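Local coordinates for protein homoserine O-acetyltransferase (Bacillus anthracis str. 'Ames Ancestor', PDB 3I1I) that probably catalyses the transfer of an acetyl group from acetyl-CoA to the hydroxyl of homoserine, an activating step on the way to methionine, at residues 209-212 with 213-217; 199-203 with 204-208; 99-102 with 103-106; 128-131 with 132-136. All coordinates share one frame; numbering follows the deposited sequence.

Interaction 1: 209-212 with 213-217; sequences GKYG and EEQPM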
ATOM      1  N   GLY A 209     -19.027   0.312  -0.644  1.00 32.31           N
ATOM      2  CA  GLY A 209     -19.240  -0.218  -1.980  1.00 32.52           C
ATOM      3  C   GLY A 209     -20.367   0.471  -2.725  1.00 32.59           C
ATOM      4  O   GLY A 209     -20.514   0.261  -3.923  1.00 32.16           O
ATOM      5  N   LYS A 210     -21.132   1.321  -2.050  1.00 32.70           N
ATOM      6  CA  LYS A 210     -22.269   1.987  -2.698  1.00 34.08           C
ATOM      7  C   LYS A 210     -21.982   3.434  -3.113  1.00 33.50           C
ATOM      8  O   LYS A 210     -22.796   4.310  -2.919  1.00 33.50           O
ATOM      9  CB  LYS A 210     -23.508   1.935  -1.794  1.00 34.36           C
ATOM     10  CG  LYS A 210     -23.689   0.592  -1.081  1.00 37.69           C
ATOM     11  CD  LYS A 210     -25.066   0.006  -1.320  1.00 42.95           C
ATOM     12  CE  LYS A 210     -25.440  -1.023  -0.228  1.00 45.83           C
ATOM     13  NZ  LYS A 210     -26.784  -1.677  -0.469  1.00 47.89           N
ATOM     14  N   TYR A 211     -20.838   3.669  -3.728  1.00 33.31           N
ATOM     15  CA  TYR A 211     -20.419   5.033  -4.081  1.00 33.16           C
ATOM     16  C   TYR A 211     -21.067   5.518  -5.379  1.00 34.13           C
ATOM     17  O   TYR A 211     -20.865   6.668  -5.790  1.00 33.44           O
ATOM     18  CB  TYR A 211     -18.897   5.098  -4.219  1.00 32.24           C
ATOM     19  CG  TYR A 211     -18.373   3.975  -5.090  1.00 30.14           C
ATOM     20  CD1 TYR A 211     -18.416   4.066  -6.471  1.00 27.62           C
ATOM     21  CD2 TYR A 211     -17.891   2.793  -4.522  1.00 26.93           C
ATOM     22  CE1 TYR A 211     -17.980   3.006  -7.272  1.00 28.36           C
ATOM     23  CE2 TYR A 211     -17.463   1.745  -5.303  1.00 26.64           C
ATOM     24  CZ  TYR A 211     -17.508   1.852  -6.678  1.00 27.02           C
ATOM     25  OH  TYR A 211     -17.062   0.833  -7.462  1.00 27.04           O
ATOM     26  N   GLY A 212     -21.772   4.624  -6.065  1.00 35.59           N
ATOM     27  CA  GLY A 212     -22.419   4.964  -7.335  1.00 36.85           C
ATOM     28  C   GLY A 212     -21.469   5.447  -8.422  1.00 38.30           C
ATOM     29  O   GLY A 212     -20.626   4.690  -8.922  1.00 38.33           O
ATOM     30  N   GLU A 213     -21.602   6.715  -8.794  1.00 39.75           N
ATOM     31  CA  GLU A 213     -20.816   7.277  -9.894  1.00 40.97           C
ATOM     32  C   GLU A 213     -19.576   8.002  -9.398  1.00 40.31           C
ATOM     33  O   GLU A 213     -18.699   8.335 -10.190  1.00 40.98           O
ATOM     34  CB  GLU A 213     -21.678   8.232 -10.744  1.00 42.11           C
ATOM     35  CG  GLU A 213     -22.858   7.547 -11.509  1.00 44.62           C
ATOM     36  CD  GLU A 213     -22.462   6.211 -12.150  1.00 49.22           C
ATOM     37  OE1 GLU A 213     -21.477   6.200 -12.942  1.00 51.11           O
ATOM     38  OE2 GLU A 213     -23.132   5.175 -11.859  1.00 51.67           O
ATOM     39  N   GLU A 214     -19.493   8.229  -8.094  1.00 39.27           N
ATOM     40  CA  GLU A 214     -18.321   8.883  -7.509  1.00 38.61           C
ATOM     41  C   GLU A 214     -17.303   7.904  -6.920  1.00 36.18           C
ATOM     42  O   GLU A 214     -17.367   7.534  -5.743  1.00 35.79           O
ATOM     43  CB  GLU A 214     -18.761   9.903  -6.479  1.00 39.30           C
ATOM     44  CG  GLU A 214     -19.056  11.234  -7.136  1.00 43.83           C
ATOM     45  CD  GLU A 214     -19.934  12.110  -6.291  1.00 48.32           C
ATOM     46  OE1 GLU A 214     -19.482  13.230  -5.973  1.00 51.02           O
ATOM     47  OE2 GLU A 214     -21.063  11.666  -5.941  1.00 51.15           O
ATOM     48  N   GLN A 215     -16.357   7.515  -7.767  1.00 33.80           N
ATOM     49  CA  GLN A 215     -15.348   6.511  -7.431  1.00 32.34           C
ATOM     50  C   GLN A 215     -14.493   6.999  -6.288  1.00 30.82           C
ATOM     51  O   GLN A 215     -14.212   8.166  -6.233  1.00 29.31           O
ATOM     52  CB  GLN A 215     -14.447   6.239  -8.642  1.00 31.90           C
ATOM     53  CG  GLN A 215     -15.176   5.595  -9.841  1.00 30.64           C
ATOM     54  CD  GLN A 215     -15.560   4.150  -9.607  1.00 30.89           C
ATOM     55  OE1 GLN A 215     -15.014   3.474  -8.724  1.00 30.65           O
ATOM     56  NE2 GLN A 215     -16.488   3.651 -10.413  1.00 30.37           N
ATOM     57  N   PRO A 216     -14.069   6.096  -5.380  1.00 29.89           N
ATOM     58  CA  PRO A 216     -13.102   6.460  -4.336  1.00 29.32           C
ATOM     59  C   PRO A 216     -11.691   6.580  -4.898  1.00 28.84           C
ATOM     60  O   PRO A 216     -10.894   5.660  -4.794  1.00 29.20           O
ATOM     61  CB  PRO A 216     -13.217   5.310  -3.343  1.00 29.37           C
ATOM     62  CG  PRO A 216     -13.597   4.152  -4.162  1.00 29.39           C
ATOM     63  CD  PRO A 216     -14.459   4.683  -5.287  1.00 29.65           C
HETATM   64  N   MSE A 217     -11.397   7.723  -5.489  1.00 28.61           N
HETATM   65  CA  MSE A 217     -10.152   7.935  -6.229  1.00 28.82           C
HETATM   66  C   MSE A 217      -8.868   7.839  -5.388  1.00 28.12           C
HETATM   67  O   MSE A 217      -7.845   7.353  -5.875  1.00 28.12           O
HETATM   68  CB  MSE A 217     -10.197   9.294  -6.953  1.00 29.16           C
HETATM   69  CG  MSE A 217     -11.345   9.417  -7.966  1.00 30.83           C
HETATM   70 SE   MSE A 217     -11.219   8.084  -9.405  0.65 36.85          SE
HETATM   71  CE  MSE A 217      -9.706   8.862 -10.416  1.00 35.65           C
TER
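With chi1 at 49°, Tyr211 holds its ring between its own backbone N and carbonyl carbon, against Pro216. The side chain of Gln215 starts beside its backbone N (chi1 -65°) and bends again at chi2, which returns its amide to the far end of the same ring. The contact thus illustrates how an aromatic side chain before a tight reversal can pack against the chain leaving it, here at Gln215 and Pro216. Pro216 CD sits over one ring face, 4.0 Å from the centroid of the Tyr211 ring, a CH-pi contact close to the ring normal. The Gln215 amide approaches more obliquely, its plane 57° from the ring, with OE1 3.3 Å from Tyr211 CE1. The polar ends are fixed from outside: Tyr211 OH and Gln215 NE2 both bond to Asp276 OD1, Tyr211 OH also to Asn278 N, while Gln215 OE1 accepts from Ala277 N, so the two side chains share an anchor at and just before the start of helix 277-289. In the backbone, Glu214 N donates to Tyr211 O at 3.1 Å and closes the reversal. Gly212 takes its first corner with positive phi, backbone angles that glycine adopts easily. Pro216 then centres an inverse gamma turn. The whole is a type II' beta turn with glycine at its first corner, followed two residues later by the N-cap of helix 217-228.

Interaction 2: 199-203 with 204-208; sequences AIRLD and PSWKG
Hydrogen bonds between Asp203 and the two residues Ser205 and Trp206 set the turn that ends helix 186-202. Trp206 N donates to Asp203 O at 2.9 Å, and Ser205 N donates to Asp203 OD1 at 3.1 Å, meeting the carboxylate from above its plane. The carboxylate can curl forward in this way because its CG lies opposite the backbone N, at chi1 -164°. A water donates a further bond to Asp203 OD1 at 2.7 Å and reaches Ser205 OG weakly. The other oxygen, Asp203 OD2, accepts from Gly219 N in the first turn of helix 217-228, so both oxygens of this buried acid are engaged.

Packing centres on the Trp206 indole, which chi1 of -179° swings back over the last helical turn. Arg201 lies alongside it, pointing the same way: Arg201 CG makes a CH-pi contact 4.1 Å from the centroid of the six-membered ring. The guanidinium is not stacked flat on the indole, since the planes differ by 52°; instead Trp206 CH2 lies over the guanidinium centre, 3.7 Å from Arg201 CZ. Ile200 crosses the indole nearly at right angles, CG2 to Trp206 CD1 3.8 Å, while Trp206 NE1 bonds to Asn278 OD1. On the subunit interface Pro204 packs against Pro204 of the second subunit. The example is an Asx turn joining the end of an alpha-helix to a 3-10 turn, with a tryptophan folded back over the junction.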
ATOM      1  N   ALA A 199      -6.732  -0.727   0.754  1.00 24.46           N
ATOM      2  CA  ALA A 199      -6.607   0.702   0.450  1.00 24.48           C
ATOM      3  C   ALA A 199      -7.955   1.287  -0.067  1.00 24.28           C
ATOM      4  O   ALA A 199      -8.397   2.346   0.374  1.00 23.81           O
ATOM      5  CB  ALA A 199      -5.457   0.950  -0.551  1.00 22.80           C
ATOM      6  N   ILE A 200      -8.633   0.570  -0.946  1.00 24.67           N
ATOM      7  CA  ILE A 200      -9.950   1.014  -1.412  1.00 25.45           C
ATOM      8  C   ILE A 200     -11.009   1.059  -0.247  1.00 26.10           C
ATOM      9  O   ILE A 200     -11.759   2.041  -0.102  1.00 25.64           O
ATOM     10  CB  ILE A 200     -10.450   0.142  -2.588  1.00 24.70           C
ATOM     11  CG1 ILE A 200      -9.423   0.135  -3.735  1.00 25.61           C
ATOM     12  CG2 ILE A 200     -11.786   0.656  -3.077  1.00 24.50           C
ATOM     13  CD1 ILE A 200      -9.591  -0.994  -4.786  1.00 22.76           C
ATOM     14  N   ARG A 201     -11.051   0.022   0.581  1.00 26.98           N
ATOM     15  CA  ARG A 201     -12.001  -0.017   1.718  1.00 28.53           C
ATOM     16  C   ARG A 201     -11.738   1.105   2.724  1.00 28.03           C
ATOM     17  O   ARG A 201     -12.672   1.578   3.402  1.00 27.65           O
ATOM     18  CB  ARG A 201     -11.942  -1.338   2.487  1.00 28.91           C
ATOM     19  CG  ARG A 201     -12.441  -2.572   1.698  1.00 34.10           C
ATOM     20  CD  ARG A 201     -12.682  -3.838   2.617  1.00 38.31           C
ATOM     21  NE  ARG A 201     -13.441  -4.795   1.827  1.00 43.93           N
ATOM     22  CZ  ARG A 201     -14.675  -5.249   2.090  1.00 48.27           C
ATOM     23  NH1 ARG A 201     -15.271  -6.080   1.214  1.00 47.43           N
ATOM     24  NH2 ARG A 201     -15.306  -4.928   3.228  1.00 49.28           N
ATOM     25  N   LEU A 202     -10.478   1.514   2.834  1.00 26.94           N
ATOM     26  CA  LEU A 202     -10.108   2.485   3.843  1.00 26.54           C
ATOM     27  C   LEU A 202     -10.611   3.885   3.468  1.00 26.48           C
ATOM     28  O   LEU A 202     -10.962   4.693   4.343  1.00 26.12           O
ATOM     29  CB  LEU A 202      -8.591   2.469   4.061  1.00 26.01           C
ATOM     30  CG  LEU A 202      -8.085   3.304   5.244  1.00 25.76           C
ATOM     31  CD1 LEU A 202      -8.759   2.871   6.591  1.00 21.70           C
ATOM     32  CD2 LEU A 202      -6.545   3.243   5.310  1.00 24.32           C
ATOM     33  N   ASP A 203     -10.630   4.165   2.168  1.00 26.38           N
ATOM     34  CA  ASP A 203     -11.169   5.400   1.671  1.00 26.96           C
ATOM     35  C   ASP A 203     -12.645   5.539   2.074  1.00 27.22           C
ATOM     36  O   ASP A 203     -13.467   4.725   1.694  1.00 27.56           O
ATOM     37  CB  ASP A 203     -11.028   5.428   0.157  1.00 27.53           C
ATOM     38  CG  ASP A 203     -11.202   6.806  -0.429  1.00 27.81           C
ATOM     39  OD1 ASP A 203     -11.829   7.685   0.218  1.00 26.49           O
ATOM     40  OD2 ASP A 203     -10.694   6.975  -1.566  1.00 28.25           O
ATOM     41  N   PRO A 204     -12.983   6.575   2.862  1.00 27.37           N
ATOM     42  CA  PRO A 204     -14.396   6.809   3.237  1.00 27.08           C
ATOM     43  C   PRO A 204     -15.349   7.061   2.060  1.00 26.65           C
ATOM     44  O   PRO A 204     -16.553   6.868   2.174  1.00 26.69           O
ATOM     45  CB  PRO A 204     -14.346   8.049   4.131  1.00 26.46           C
ATOM     46  CG  PRO A 204     -12.938   8.507   4.182  1.00 27.46           C
ATOM     47  CD  PRO A 204     -12.057   7.592   3.397  1.00 27.56           C
ATOM     48  N   SER A 205     -14.814   7.540   0.954  1.00 26.47           N
ATOM     49  CA  SER A 205     -15.591   7.664  -0.269  1.00 26.48           C
ATOM     50  C   SER A 205     -16.115   6.334  -0.792  1.00 26.14           C
ATOM     51  O   SER A 205     -17.009   6.322  -1.608  1.00 25.26           O
ATOM     52  CB  SER A 205     -14.714   8.250  -1.356  1.00 26.42           C
ATOM     53  OG  SER A 205     -14.536   9.608  -1.108  1.00 29.04           O
ATOM     54  N   TRP A 206     -15.525   5.224  -0.351  1.00 26.23           N
ATOM     55  CA  TRP A 206     -15.921   3.911  -0.839  1.00 26.46           C
ATOM     56  C   TRP A 206     -17.361   3.632  -0.452  1.00 27.44           C
ATOM     57  O   TRP A 206     -18.060   2.910  -1.172  1.00 27.03           O
ATOM     58  CB  TRP A 206     -15.012   2.821  -0.290  1.00 25.62           C
ATOM     59  CG  TRP A 206     -15.356   1.465  -0.776  1.00 24.31           C
ATOM     60  CD1 TRP A 206     -15.385   1.051  -2.074  1.00 23.30           C
ATOM     61  CD2 TRP A 206     -15.676   0.317   0.019  1.00 23.19           C
ATOM     62  NE1 TRP A 206     -15.766  -0.255  -2.143  1.00 25.17           N
ATOM     63  CE2 TRP A 206     -15.929  -0.744  -0.873  1.00 23.79           C
ATOM     64  CE3 TRP A 206     -15.802   0.092   1.390  1.00 24.71           C
ATOM     65  CZ2 TRP A 206     -16.287  -2.017  -0.444  1.00 23.07           C
ATOM     66  CZ3 TRP A 206     -16.167  -1.177   1.828  1.00 25.38           C
ATOM     67  CH2 TRP A 206     -16.402  -2.215   0.908  1.00 26.53           C
ATOM     68  N   LYS A 207     -17.777   4.206   0.683  1.00 28.47           N
ATOM     69  CA  LYS A 207     -19.143   4.102   1.190  1.00 29.62           C
ATOM     70  C   LYS A 207     -19.693   2.696   1.133  1.00 29.56           C
ATOM     71  O   LYS A 207     -20.782   2.465   0.610  1.00 29.06           O
ATOM     72  CB  LYS A 207     -20.062   5.004   0.393  1.00 30.62           C
ATOM     73  CG  LYS A 207     -19.899   6.480   0.675  1.00 33.47           C
ATOM     74  CD  LYS A 207     -20.468   7.280  -0.479  1.00 37.55           C
ATOM     75  CE  LYS A 207     -20.397   8.796  -0.250  1.00 40.23           C
ATOM     76  NZ  LYS A 207     -20.212   9.513  -1.563  1.00 42.60           N
ATOM     77  N   GLY A 208     -18.924   1.753   1.648  1.00 29.92           N
ATOM     78  CA  GLY A 208     -19.382   0.388   1.753  1.00 30.75           C
ATOM     79  C   GLY A 208     -19.580  -0.275   0.407  1.00 31.61           C
ATOM     80  O   GLY A 208     -20.192  -1.328   0.314  1.00 31.92           O
TER
HETATM   81  O   HOH W   1     -11.755  10.370   0.607  1.00 46.83           O

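Interaction 3: 99-102 with 103-106; sequences VKNP and HVIT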
ATOM      1  N   VAL A  99     -14.894  -0.806 -16.763  1.00 39.11           N
ATOM      2  CA  VAL A  99     -16.334  -1.014 -16.929  1.00 40.86           C
ATOM      3  C   VAL A  99     -16.993   0.184 -17.600  1.00 41.66           C
ATOM      4  O   VAL A  99     -18.017   0.025 -18.227  1.00 42.77           O
ATOM      5  CB  VAL A  99     -17.066  -1.296 -15.589  1.00 41.30           C
ATOM      6  CG1 VAL A  99     -17.612  -0.002 -14.995  1.00 41.49           C
ATOM      7  CG2 VAL A  99     -18.222  -2.291 -15.837  1.00 42.46           C
ATOM      8  N   LYS A 100     -16.404   1.366 -17.489  1.00 42.57           N
ATOM      9  CA  LYS A 100     -16.926   2.539 -18.182  1.00 43.55           C
ATOM     10  C   LYS A 100     -16.561   2.567 -19.670  1.00 43.49           C
ATOM     11  O   LYS A 100     -17.211   3.267 -20.440  1.00 45.16           O
ATOM     12  CB  LYS A 100     -16.480   3.844 -17.502  1.00 43.84           C
ATOM     13  CG  LYS A 100     -16.666   3.853 -15.969  1.00 46.22           C
ATOM     14  CD  LYS A 100     -16.492   5.268 -15.375  1.00 48.95           C
ATOM     15  CE  LYS A 100     -15.673   5.296 -14.063  1.00 49.41           C
ATOM     16  NZ  LYS A 100     -14.976   6.606 -13.914  1.00 48.40           N
ATOM     17  N   ASN A 101     -15.546   1.815 -20.087  1.00 42.59           N
ATOM     18  CA  ASN A 101     -15.208   1.695 -21.518  1.00 41.35           C
ATOM     19  C   ASN A 101     -16.362   1.028 -22.262  1.00 40.74           C
ATOM     20  O   ASN A 101     -16.772  -0.047 -21.901  1.00 40.98           O
ATOM     21  CB  ASN A 101     -13.896   0.918 -21.676  1.00 41.24           C
ATOM     22  CG  ASN A 101     -13.514   0.654 -23.095  1.00 40.02           C
ATOM     23  OD1 ASN A 101     -14.274   0.881 -24.027  1.00 41.69           O
ATOM     24  ND2 ASN A 101     -12.327   0.112 -23.266  1.00 37.45           N
ATOM     25  N   PRO A 102     -16.904   1.692 -23.296  1.00 39.95           N
ATOM     26  CA  PRO A 102     -18.114   1.240 -23.965  1.00 39.24           C
ATOM     27  C   PRO A 102     -17.933   0.033 -24.876  1.00 38.22           C
ATOM     28  O   PRO A 102     -18.926  -0.580 -25.264  1.00 38.08           O
ATOM     29  CB  PRO A 102     -18.523   2.460 -24.804  1.00 39.68           C
ATOM     30  CG  PRO A 102     -17.246   3.124 -25.116  1.00 40.08           C
ATOM     31  CD  PRO A 102     -16.430   2.976 -23.853  1.00 40.22           C
ATOM     32  N   HIS A 103     -16.687  -0.303 -25.206  1.00 36.37           N
ATOM     33  CA  HIS A 103     -16.390  -1.545 -25.897  1.00 34.67           C
ATOM     34  C   HIS A 103     -16.360  -2.787 -24.998  1.00 32.76           C
ATOM     35  O   HIS A 103     -16.133  -3.885 -25.509  1.00 33.01           O
ATOM     36  CB  HIS A 103     -15.021  -1.461 -26.538  1.00 35.20           C
ATOM     37  CG  HIS A 103     -14.937  -0.471 -27.640  1.00 37.74           C
ATOM     38  ND1 HIS A 103     -15.674  -0.586 -28.803  1.00 39.10           N
ATOM     39  CD2 HIS A 103     -14.213   0.665 -27.757  1.00 37.93           C
ATOM     40  CE1 HIS A 103     -15.388   0.428 -29.593  1.00 38.80           C
ATOM     41  NE2 HIS A 103     -14.498   1.195 -28.988  1.00 37.57           N
ATOM     42  N   VAL A 104     -16.535  -2.635 -23.684  1.00 29.97           N
ATOM     43  CA  VAL A 104     -16.349  -3.749 -22.752  1.00 27.40           C
ATOM     44  C   VAL A 104     -17.683  -4.353 -22.400  1.00 27.08           C
ATOM     45  O   VAL A 104     -18.615  -3.640 -22.070  1.00 27.65           O
ATOM     46  CB  VAL A 104     -15.623  -3.231 -21.495  1.00 27.55           C
ATOM     47  CG1 VAL A 104     -15.743  -4.202 -20.290  1.00 23.13           C
ATOM     48  CG2 VAL A 104     -14.159  -2.864 -21.854  1.00 25.04           C
ATOM     49  N   ILE A 105     -17.817  -5.663 -22.469  1.00 26.56           N
ATOM     50  CA  ILE A 105     -19.067  -6.304 -22.051  1.00 26.01           C
ATOM     51  C   ILE A 105     -18.754  -7.353 -20.983  1.00 26.43           C
ATOM     52  O   ILE A 105     -18.103  -8.360 -21.259  1.00 25.86           O
ATOM     53  CB  ILE A 105     -19.815  -6.965 -23.274  1.00 26.59           C
ATOM     54  CG1 ILE A 105     -20.156  -5.891 -24.329  1.00 26.70           C
ATOM     55  CG2 ILE A 105     -21.067  -7.720 -22.814  1.00 21.40           C
ATOM     56  CD1 ILE A 105     -20.250  -6.423 -25.778  1.00 28.25           C
ATOM     57  N   THR A 106     -19.223  -7.102 -19.764  1.00 26.65           N
ATOM     58  CA  THR A 106     -18.789  -7.863 -18.596  1.00 26.68           C
ATOM     59  C   THR A 106     -19.957  -8.034 -17.641  1.00 26.48           C
ATOM     60  O   THR A 106     -20.973  -7.363 -17.794  1.00 26.43           O
ATOM     61  CB  THR A 106     -17.646  -7.132 -17.841  1.00 26.58           C
ATOM     62  OG1 THR A 106     -16.973  -8.063 -16.991  1.00 27.71           O
ATOM     63  CG2 THR A 106     -18.163  -5.958 -16.995  1.00 25.09           C
TER
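Two hydrogen bonds accepted by Asn101 organise this reversal, one at its backbone O and one at its side-chain OD1. Val104 N donates to Asn101 O at 3.2 Å, closing the turn across Pro102 and His103. His103 N donates to Asn101 OD1 at 2.9 Å, approaching from above the amide plane (40° out of it). Asn101 CG is trans to the backbone N (chi1 176°), which carries the amide forward over the turn, and Asn101 ND2 bonds back to Gln98 OE1. Both its oxygen and its nitrogen are bonded, which limits rotation of the amide and supports its assigned orientation.

Packing contacts are modest. The Val104 and Asn101 side chains cross at about a right angle, Val104 CG2 3.8 Å from Asn101 ND2. Further along, Val99 CG2 meets Thr106 CG2 at 3.8 Å, joining the two arms below the turn; Thr106 OG1 is itself bonded to Asn93 O and Asn96 N. The His103 ring stands almost perpendicular to the Asn101 amide (81°) and stacks with Tyr61.

The arrangement is a type I beta turn with proline at its second position, overlaid by an Asx turn from the asparagine at its first, set in the long loop between strand 87-91 and helix 129-142.

Interaction 4: 128-131 with 132-136; sequences TFLD and VARMQ
Leu130 and Arg134, one helical turn apart, meet with a methyl laid over a flat cation: Leu130 CD1 lies above the centre of the Arg134 guanidinium, 4.0 Å from CZ. Arg134 chi1 (-56°) sets CG beside the same methyl, 3.9 Å from Leu130 CD1, and the bend at chi2 (-124°) then brings the guanidinium over it. That end is held by a salt bridge from NE to Glu20 OE2 and a bond from NH1 to Tyr168 OH; NH1 also binds a glycerol, probably carried over from crystallisation.

Asp131 reaches back toward the helix start. Its OD2 accepts from Thr128 N at 3.0 Å, while Thr128 OG1 accepts from Asp131 N at 3.2 Å, the two reciprocal bonds of a capping box. Behind the cap the backbone bonds follow alpha-helical spacing, with Arg134 N to Leu130 O at 2.8 Å.

Helix 129-142 is covered on several sides. Phe129 packs on helix 156-167, near the probable nucleophile elbow; Val132 and Met135, a selenomethionine, lie on strand 24-34; and Asp131 OD1 accepts from Glu20 N and is also hydrogen-bonded to Tyr17 OH of strand 10-18.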
ATOM      1  N   THR A 128     -13.209 -16.647  -9.491  1.00 23.27           N
ATOM      2  CA  THR A 128     -11.854 -17.063  -9.741  1.00 22.79           C
ATOM      3  C   THR A 128     -11.604 -17.124 -11.242  1.00 22.99           C
ATOM      4  O   THR A 128     -12.520 -16.996 -12.057  1.00 22.32           O
ATOM      5  CB  THR A 128     -11.618 -18.465  -9.202  1.00 23.66           C
ATOM      6  OG1 THR A 128     -12.357 -19.423  -9.992  1.00 22.09           O
ATOM      7  CG2 THR A 128     -12.035 -18.525  -7.745  1.00 21.75           C
ATOM      8  N   PHE A 129     -10.359 -17.339 -11.613  1.00 22.86           N
ATOM      9  CA  PHE A 129     -10.020 -17.464 -13.015  1.00 23.12           C
ATOM     10  C   PHE A 129     -10.455 -18.777 -13.578  1.00 23.29           C
ATOM     11  O   PHE A 129     -10.503 -18.941 -14.780  1.00 23.43           O
ATOM     12  CB  PHE A 129      -8.533 -17.163 -13.259  1.00 23.10           C
ATOM     13  CG  PHE A 129      -8.196 -15.701 -13.006  1.00 23.44           C
ATOM     14  CD1 PHE A 129      -8.828 -14.692 -13.748  1.00 22.81           C
ATOM     15  CD2 PHE A 129      -7.321 -15.330 -12.000  1.00 25.08           C
ATOM     16  CE1 PHE A 129      -8.584 -13.349 -13.495  1.00 22.30           C
ATOM     17  CE2 PHE A 129      -7.076 -13.980 -11.747  1.00 25.06           C
ATOM     18  CZ  PHE A 129      -7.723 -12.988 -12.494  1.00 22.66           C
ATOM     19  N   LEU A 130     -10.835 -19.713 -12.713  1.00 24.02           N
ATOM     20  CA  LEU A 130     -11.494 -20.921 -13.187  1.00 23.55           C
ATOM     21  C   LEU A 130     -12.923 -20.593 -13.667  1.00 23.20           C
ATOM     22  O   LEU A 130     -13.363 -21.121 -14.711  1.00 23.52           O
ATOM     23  CB  LEU A 130     -11.468 -22.005 -12.149  1.00 23.06           C
ATOM     24  CG  LEU A 130     -12.226 -23.292 -12.473  1.00 23.95           C
ATOM     25  CD1 LEU A 130     -11.875 -23.823 -13.856  1.00 20.59           C
ATOM     26  CD2 LEU A 130     -11.935 -24.327 -11.333  1.00 20.63           C
ATOM     27  N   ASP A 131     -13.617 -19.693 -12.966  1.00 22.47           N
ATOM     28  CA  ASP A 131     -14.942 -19.236 -13.438  1.00 22.07           C
ATOM     29  C   ASP A 131     -14.862 -18.655 -14.836  1.00 22.41           C
ATOM     30  O   ASP A 131     -15.703 -18.969 -15.676  1.00 22.53           O
ATOM     31  CB  ASP A 131     -15.551 -18.219 -12.506  1.00 21.98           C
ATOM     32  CG  ASP A 131     -16.013 -18.840 -11.201  1.00 22.40           C
ATOM     33  OD1 ASP A 131     -16.777 -19.816 -11.286  1.00 25.34           O
ATOM     34  OD2 ASP A 131     -15.617 -18.373 -10.103  1.00 22.14           O
ATOM     35  N   VAL A 132     -13.805 -17.881 -15.112  1.00 21.63           N
ATOM     36  CA  VAL A 132     -13.625 -17.301 -16.424  1.00 21.25           C
ATOM     37  C   VAL A 132     -13.385 -18.396 -17.509  1.00 22.14           C
ATOM     38  O   VAL A 132     -13.962 -18.339 -18.604  1.00 22.23           O
ATOM     39  CB  VAL A 132     -12.530 -16.203 -16.435  1.00 21.44           C
ATOM     40  CG1 VAL A 132     -12.198 -15.782 -17.867  1.00 17.68           C
ATOM     41  CG2 VAL A 132     -12.965 -14.973 -15.544  1.00 19.76           C
ATOM     42  N   ALA A 133     -12.568 -19.385 -17.179  1.00 21.95           N
ATOM     43  CA  ALA A 133     -12.292 -20.502 -18.052  1.00 22.18           C
ATOM     44  C   ALA A 133     -13.606 -21.301 -18.320  1.00 23.20           C
ATOM     45  O   ALA A 133     -13.862 -21.708 -19.450  1.00 23.34           O
ATOM     46  CB  ALA A 133     -11.199 -21.397 -17.421  1.00 20.54           C
ATOM     47  N   ARG A 134     -14.447 -21.493 -17.308  1.00 24.11           N
ATOM     48  CA  ARG A 134     -15.703 -22.223 -17.528  1.00 25.69           C
ATOM     49  C   ARG A 134     -16.644 -21.457 -18.470  1.00 25.79           C
ATOM     50  O   ARG A 134     -17.259 -22.057 -19.345  1.00 25.70           O
ATOM     51  CB  ARG A 134     -16.421 -22.544 -16.224  1.00 26.38           C
ATOM     52  CG  ARG A 134     -15.552 -23.334 -15.207  1.00 28.93           C
ATOM     53  CD  ARG A 134     -16.248 -24.599 -14.835  1.00 34.32           C
ATOM     54  NE  ARG A 134     -15.597 -25.392 -13.777  1.00 37.43           N
ATOM     55  CZ  ARG A 134     -14.832 -26.473 -13.983  1.00 38.35           C
ATOM     56  NH1 ARG A 134     -14.541 -26.920 -15.222  1.00 37.74           N
ATOM     57  NH2 ARG A 134     -14.340 -27.106 -12.928  1.00 38.72           N
HETATM   58  N   MSE A 135     -16.712 -20.135 -18.324  1.00 26.05           N
HETATM   59  CA  MSE A 135     -17.514 -19.355 -19.219  1.00 26.66           C
HETATM   60  C   MSE A 135     -16.971 -19.397 -20.640  1.00 26.52           C
HETATM   61  O   MSE A 135     -17.723 -19.660 -21.554  1.00 27.49           O
HETATM   62  CB  MSE A 135     -17.626 -17.933 -18.741  1.00 27.12           C
HETATM   63  CG  MSE A 135     -18.585 -17.813 -17.584  1.00 30.78           C
HETATM   64 SE   MSE A 135     -18.400 -16.055 -16.780  0.65 35.97          SE
HETATM   65  CE  MSE A 135     -18.743 -14.967 -18.390  1.00 28.04           C
ATOM     66  N   GLN A 136     -15.675 -19.168 -20.818  1.00 25.38           N
ATOM     67  CA  GLN A 136     -15.059 -19.238 -22.128  1.00 25.13           C
ATOM     68  C   GLN A 136     -15.334 -20.581 -22.842  1.00 25.90           C
ATOM     69  O   GLN A 136     -15.598 -20.626 -24.041  1.00 24.92           O
ATOM     70  CB  GLN A 136     -13.562 -19.072 -21.985  1.00 24.85           C
ATOM     71  CG  GLN A 136     -13.099 -17.647 -21.673  1.00 24.31           C
ATOM     72  CD  GLN A 136     -11.596 -17.613 -21.449  1.00 24.51           C
ATOM     73  OE1 GLN A 136     -11.010 -18.569 -20.921  1.00 18.99           O
ATOM     74  NE2 GLN A 136     -10.961 -16.548 -21.896  1.00 22.76           N
TER

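Overall arrangement
From the N terminus the chain meets interaction 3 first, which turns the long loop after strand 87-91; interaction 4 follows where that loop ends and helix 129-142 begins. Much later, interaction 2 terminates helix 186-202, and interaction 1 reverses the next loop before helix 217-228. The four run in series, none enclosing or crossing another. Interactions 1 and 2 touch directly, Tyr211 CD2 lying 3.4 Å from Trp206 O, and together form the connection between two helices, both leaning on helix 277-289. Interaction 3 brushes interaction 1 through Lys100 and Gln215. Interaction 4 stands apart beside the central sheet, its centre about 28 Å from that of interaction 2.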